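Local coordinates for protein arylesterase (Sulfolobus solfataricus, PDB 5L2P) that hydrolyses aromatic esters such as phenyl acetate, p-nitrophenyl fatty-acid esters and organophosphates such as paraoxon, with broad substrate specificity, at residues M53-E58 / I133-D138; Y187-S192 / R254-A259. All coordinates share one frame; numbering follows the deposited sequence.

Contact 1 of 2, residues M53-E58 / I133-D138; sequences MKIKLE and IVWARD
Ile55 lies across one face of the Trp135 indole, and Met53 comes in obliquely by the far end of the same ring system. The tryptophan can be traced outward from the helix. Its CB meets both Ile55 CD1 and Ile55 CG2, each at 4.1 Å. With CG anti to the backbone N (chi1 177°), the indole reaches out from the helix toward the strand. On the pyrrole side, Trp135 CD1 makes the closest approach of the contact, 3.5 Å from Ile55 CG2. Next, NE1 lies by Ile55 CG2 and CG1, and CE2 by Ile55 CG1. Ile55 CG1 sits 3.9 Å from the centroid of the five-membered ring and only 8° off its normal, which identifies a CH-pi contact over the face. At the fusion and beyond, Trp135 CD2 and CE3 run under Ile55 CD1. The outer atoms CZ2 and CH2 of Trp135 each lie 4.1 Å from Met53 SD; the sulfur stands 61° off the six-ring normal, an oblique Met-aromatic contact. An alanine in place of Trp135 would probably open a gap beneath Ile55 and deprive the Met53 sulfur of its aromatic partner. Ile64 of strand 61-68 touches Met53, Ile55 and Trp135 alike, and Ile55 also reaches Ala132. This is apolar helix-on-sheet packing of the alpha/beta hydrolase fold, here between helix 124-138 and edge strand 49-56, one of two outermost.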
# COMPACT_ATOMS: atom_id res chain seq x y z
N MET A 53 -20.82 34.73 21.47
CA MET A 53 -20.34 36.12 21.51
C MET A 53 -19.54 36.46 20.26
O MET A 53 -19.38 35.61 19.40
CB MET A 53 -19.51 36.39 22.77
CG MET A 53 -18.15 35.71 22.88
SD MET A 53 -17.19 36.51 24.21
CE MET A 53 -18.20 36.19 25.67
N LYS A 54 -19.07 37.69 20.15
CA LYS A 54 -18.30 38.12 18.99
C LYS A 54 -17.01 38.82 19.40
O LYS A 54 -17.01 39.65 20.27
CB LYS A 54 -19.13 39.05 18.13
CG LYS A 54 -20.11 38.35 17.21
CD LYS A 54 -21.18 39.36 16.72
CE LYS A 54 -22.00 38.83 15.54
NZ LYS A 54 -22.70 37.53 15.77
N ILE A 55 -15.91 38.43 18.76
CA ILE A 55 -14.62 39.07 18.96
C ILE A 55 -14.56 40.23 17.97
O ILE A 55 -14.89 40.07 16.78
CB ILE A 55 -13.47 38.12 18.63
CG1 ILE A 55 -13.55 36.86 19.48
CG2 ILE A 55 -12.10 38.84 18.74
CD1 ILE A 55 -12.60 35.77 19.02
N LYS A 56 -14.15 41.39 18.46
CA LYS A 56 -14.13 42.61 17.65
C LYS A 56 -12.81 42.73 16.90
O LYS A 56 -11.78 43.02 17.52
CB LYS A 56 -14.34 43.82 18.54
CG LYS A 56 -14.79 45.06 17.77
CD LYS A 56 -14.95 46.27 18.67
CE LYS A 56 -16.09 47.20 18.22
NZ LYS A 56 -16.18 48.41 19.08
N LEU A 57 -12.82 42.49 15.59
CA LEU A 57 -11.64 42.74 14.74
C LEU A 57 -11.84 44.10 14.06
O LEU A 57 -12.94 44.65 14.08
CB LEU A 57 -11.46 41.62 13.71
CG LEU A 57 -11.42 40.21 14.33
CD1 LEU A 57 -11.55 39.12 13.26
CD2 LEU A 57 -10.20 39.98 15.25
N GLU A 58 -10.78 44.65 13.48
CA GLU A 58 -10.86 46.01 12.91
C GLU A 58 -11.82 46.12 11.71
O GLU A 58 -12.41 47.18 11.49
CB GLU A 58 -9.45 46.60 12.62
CG GLU A 58 -8.75 47.11 13.90
CD GLU A 58 -7.40 47.79 13.66
OE1 GLU A 58 -6.50 47.18 13.03
OE2 GLU A 58 -7.22 48.94 14.12
N ILE A 133 -7.17 32.79 18.52
CA ILE A 133 -6.23 32.21 19.50
C ILE A 133 -5.57 33.31 20.33
O ILE A 133 -5.46 33.19 21.55
CB ILE A 133 -5.11 31.38 18.82
CG1 ILE A 133 -5.68 30.18 18.09
CG2 ILE A 133 -4.03 30.91 19.82
CD1 ILE A 133 -4.64 29.52 17.21
N VAL A 134 -5.13 34.37 19.65
CA VAL A 134 -4.55 35.52 20.34
C VAL A 134 -5.56 36.16 21.29
O VAL A 134 -5.22 36.49 22.41
CB VAL A 134 -4.07 36.58 19.31
CG1 VAL A 134 -3.66 37.88 19.98
CG2 VAL A 134 -2.94 36.01 18.49
N TRP A 135 -6.82 36.28 20.86
CA TRP A 135 -7.90 36.80 21.75
C TRP A 135 -8.08 35.94 22.98
O TRP A 135 -8.17 36.45 24.07
CB TRP A 135 -9.23 36.89 20.98
CG TRP A 135 -10.36 37.32 21.79
CD1 TRP A 135 -10.76 38.59 21.98
CD2 TRP A 135 -11.25 36.50 22.57
NE1 TRP A 135 -11.83 38.62 22.84
CE2 TRP A 135 -12.16 37.35 23.21
CE3 TRP A 135 -11.34 35.13 22.80
CZ2 TRP A 135 -13.16 36.89 24.06
CZ3 TRP A 135 -12.32 34.67 23.69
CH2 TRP A 135 -13.23 35.55 24.29
N ALA A 136 -8.12 34.62 22.82
CA ALA A 136 -8.26 33.69 23.95
C ALA A 136 -7.11 33.81 24.94
O ALA A 136 -7.32 33.76 26.17
CB ALA A 136 -8.34 32.26 23.44
N ARG A 137 -5.89 33.95 24.42
CA ARG A 137 -4.71 34.10 25.28
C ARG A 137 -4.76 35.42 26.03
O ARG A 137 -4.48 35.46 27.22
CB ARG A 137 -3.42 34.02 24.46
CG ARG A 137 -2.19 33.96 25.31
CD ARG A 137 -0.97 34.21 24.46
NE ARG A 137 -0.92 35.59 24.01
CZ ARG A 137 0.08 36.10 23.31
NH1 ARG A 137 1.12 35.32 22.98
NH2 ARG A 137 0.06 37.38 22.93
N ASP A 138 -5.12 36.50 25.34
CA ASP A 138 -5.33 37.81 25.96
C ASP A 138 -6.43 37.84 27.01
O ASP A 138 -6.35 38.61 27.95
CB ASP A 138 -5.64 38.87 24.90
CG ASP A 138 -4.43 39.19 24.02
OD1 ASP A 138 -3.31 38.75 24.36
OD2 ASP A 138 -4.60 39.88 22.98

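Contact 2 of 2, residues Y187-S192 / R254-A259; sequences YLDLAS and RDQGEA
Gln256 and Tyr187 meet through a backbone-to-amide bond: Tyr187 N donates to Gln256 OE1 over 3.2 Å. The bond is bent, 138° at the hydrogen, its donor 44° out of the carbonyl plane. Val186 N also donates to this oxygen, so two backbone N-H groups grip one buried side-chain carbonyl. Extended beyond CG, the glutamine brings its amide across to the loop, where Gln256 NE2 lies 3.6 Å from Asp189 CB, with the amide turned 77° from the carboxylate. Asp189 is fixed by its own loop: OD1 accepts from Ala191 N, closing an Asx turn, and from Ser192 N, an Asx motif, while the syn lone pair of OD2 takes Ser192 OG at 2.6 Å.

The Ser192 end is looser, though also buried. Ser192 CB merely packs against Asp255 OD2, 3.5 Å away, and that oxygen accepts from Ser194 N. Arg254 holds Asp255 OD1 side-on, through NE at 3.0 Å and NH2. In the crystallographic assembly, protein covers the Tyr187 side: its OH bonds to Leu188 O of a second subunit. With Asp189 OD2 and Asp255 OD2 only 5.8 Å apart, these local donors probably offset the closeness of two buried carboxylates.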
# COMPACT_ATOMS: atom_id res chain seq x y z
N TYR A 187 -1.64 19.83 1.54
CA TYR A 187 -0.87 19.88 0.30
C TYR A 187 -1.75 19.60 -0.92
O TYR A 187 -2.78 18.92 -0.82
CB TYR A 187 0.27 18.80 0.35
CG TYR A 187 1.26 18.91 -0.78
CD1 TYR A 187 2.03 20.06 -0.95
CD2 TYR A 187 1.42 17.88 -1.71
CE1 TYR A 187 2.91 20.20 -2.01
CE2 TYR A 187 2.36 17.98 -2.75
CZ TYR A 187 3.10 19.15 -2.89
OH TYR A 187 4.02 19.36 -3.92
N LEU A 188 -1.34 20.10 -2.08
CA LEU A 188 -1.96 19.72 -3.35
C LEU A 188 -1.38 18.39 -3.80
O LEU A 188 -0.48 18.32 -4.64
CB LEU A 188 -1.74 20.79 -4.43
CG LEU A 188 -2.62 20.64 -5.67
CD1 LEU A 188 -4.07 21.10 -5.38
CD2 LEU A 188 -2.01 21.43 -6.80
N ASP A 189 -1.89 17.32 -3.24
CA ASP A 189 -1.42 15.98 -3.54
C ASP A 189 -2.04 15.41 -4.79
O ASP A 189 -3.21 15.12 -4.81
CB ASP A 189 -1.75 15.07 -2.35
CG ASP A 189 -1.43 13.64 -2.60
OD1 ASP A 189 -0.48 13.31 -3.35
OD2 ASP A 189 -2.12 12.82 -2.00
N LEU A 190 -1.24 15.22 -5.83
CA LEU A 190 -1.71 14.56 -7.05
C LEU A 190 -1.18 13.13 -7.23
O LEU A 190 -1.69 12.38 -8.08
CB LEU A 190 -1.30 15.39 -8.25
CG LEU A 190 -1.77 16.85 -8.22
CD1 LEU A 190 -1.29 17.59 -9.44
CD2 LEU A 190 -3.29 17.01 -8.09
N ALA A 191 -0.21 12.74 -6.43
CA ALA A 191 0.57 11.53 -6.71
C ALA A 191 0.24 10.33 -5.82
O ALA A 191 0.48 9.21 -6.23
CB ALA A 191 2.04 11.85 -6.66
N SER A 192 -0.34 10.55 -4.65
CA SER A 192 -0.54 9.46 -3.70
C SER A 192 -1.60 8.46 -4.12
O SER A 192 -2.44 8.73 -4.94
CB SER A 192 -0.90 9.99 -2.31
OG SER A 192 -2.29 10.28 -2.21
N ARG A 254 -5.80 10.92 3.00
CA ARG A 254 -5.09 10.05 3.96
C ARG A 254 -3.58 10.18 3.89
O ARG A 254 -2.93 10.39 4.90
CB ARG A 254 -5.49 8.60 3.74
CG ARG A 254 -4.88 7.57 4.69
CD ARG A 254 -5.08 6.15 4.17
NE ARG A 254 -4.22 5.87 3.03
CZ ARG A 254 -4.36 4.88 2.18
NH1 ARG A 254 -5.36 4.03 2.30
NH2 ARG A 254 -3.48 4.74 1.19
N ASP A 255 -3.02 10.05 2.69
CA ASP A 255 -1.55 9.96 2.56
C ASP A 255 -0.83 11.27 2.87
O ASP A 255 0.23 11.25 3.51
CB ASP A 255 -1.16 9.40 1.19
CG ASP A 255 -1.52 7.89 1.05
OD1 ASP A 255 -1.67 7.22 2.11
OD2 ASP A 255 -1.67 7.38 -0.08
N GLN A 256 -1.40 12.41 2.48
CA GLN A 256 -0.82 13.72 2.83
C GLN A 256 -0.83 13.99 4.32
O GLN A 256 0.14 14.55 4.85
CB GLN A 256 -1.50 14.89 2.09
CG GLN A 256 -2.93 15.17 2.45
CD GLN A 256 -3.58 16.13 1.45
OE1 GLN A 256 -3.67 17.35 1.68
NE2 GLN A 256 -4.04 15.57 0.35
N GLY A 257 -1.91 13.60 5.01
CA GLY A 257 -1.96 13.70 6.47
C GLY A 257 -0.87 12.84 7.14
O GLY A 257 -0.20 13.29 8.04
N GLU A 258 -0.74 11.60 6.73
CA GLU A 258 0.30 10.72 7.28
C GLU A 258 1.72 11.21 6.96
O GLU A 258 2.58 11.15 7.79
CB GLU A 258 0.08 9.28 6.83
CG GLU A 258 -1.19 8.67 7.46
CD GLU A 258 -1.51 7.26 6.99
OE1 GLU A 258 -0.98 6.80 5.95
OE2 GLU A 258 -2.31 6.60 7.67
N ALA A 259 1.90 11.81 5.78
CA ALA A 259 3.12 12.52 5.43
C ALA A 259 3.47 13.69 6.33
O ALA A 259 4.62 13.88 6.68
CB ALA A 259 3.01 13.02 4.00

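Overall arrangement
Contacts 1 and 2 follow one another along the chain, the first closing before the second opens, and lie on opposite sides of the chain's centre. Their centres are 33 Å apart and their nearest atoms about 19 Å. The mixed central sheet links them: contact 1 packs helix 124-138 on one of its outermost strands, 49-56, whereas contact 2 joins the loop after strand 178-182 to helix 254-266, which follows strand 242-248. Contact 1 is structural packing away from the annotated sites. In contact 2, the Gln256 side chain lies about 7 Å from that of Asp251 and 9 Å from that of His281, so this junction probably borders the catalytic residues without touching them.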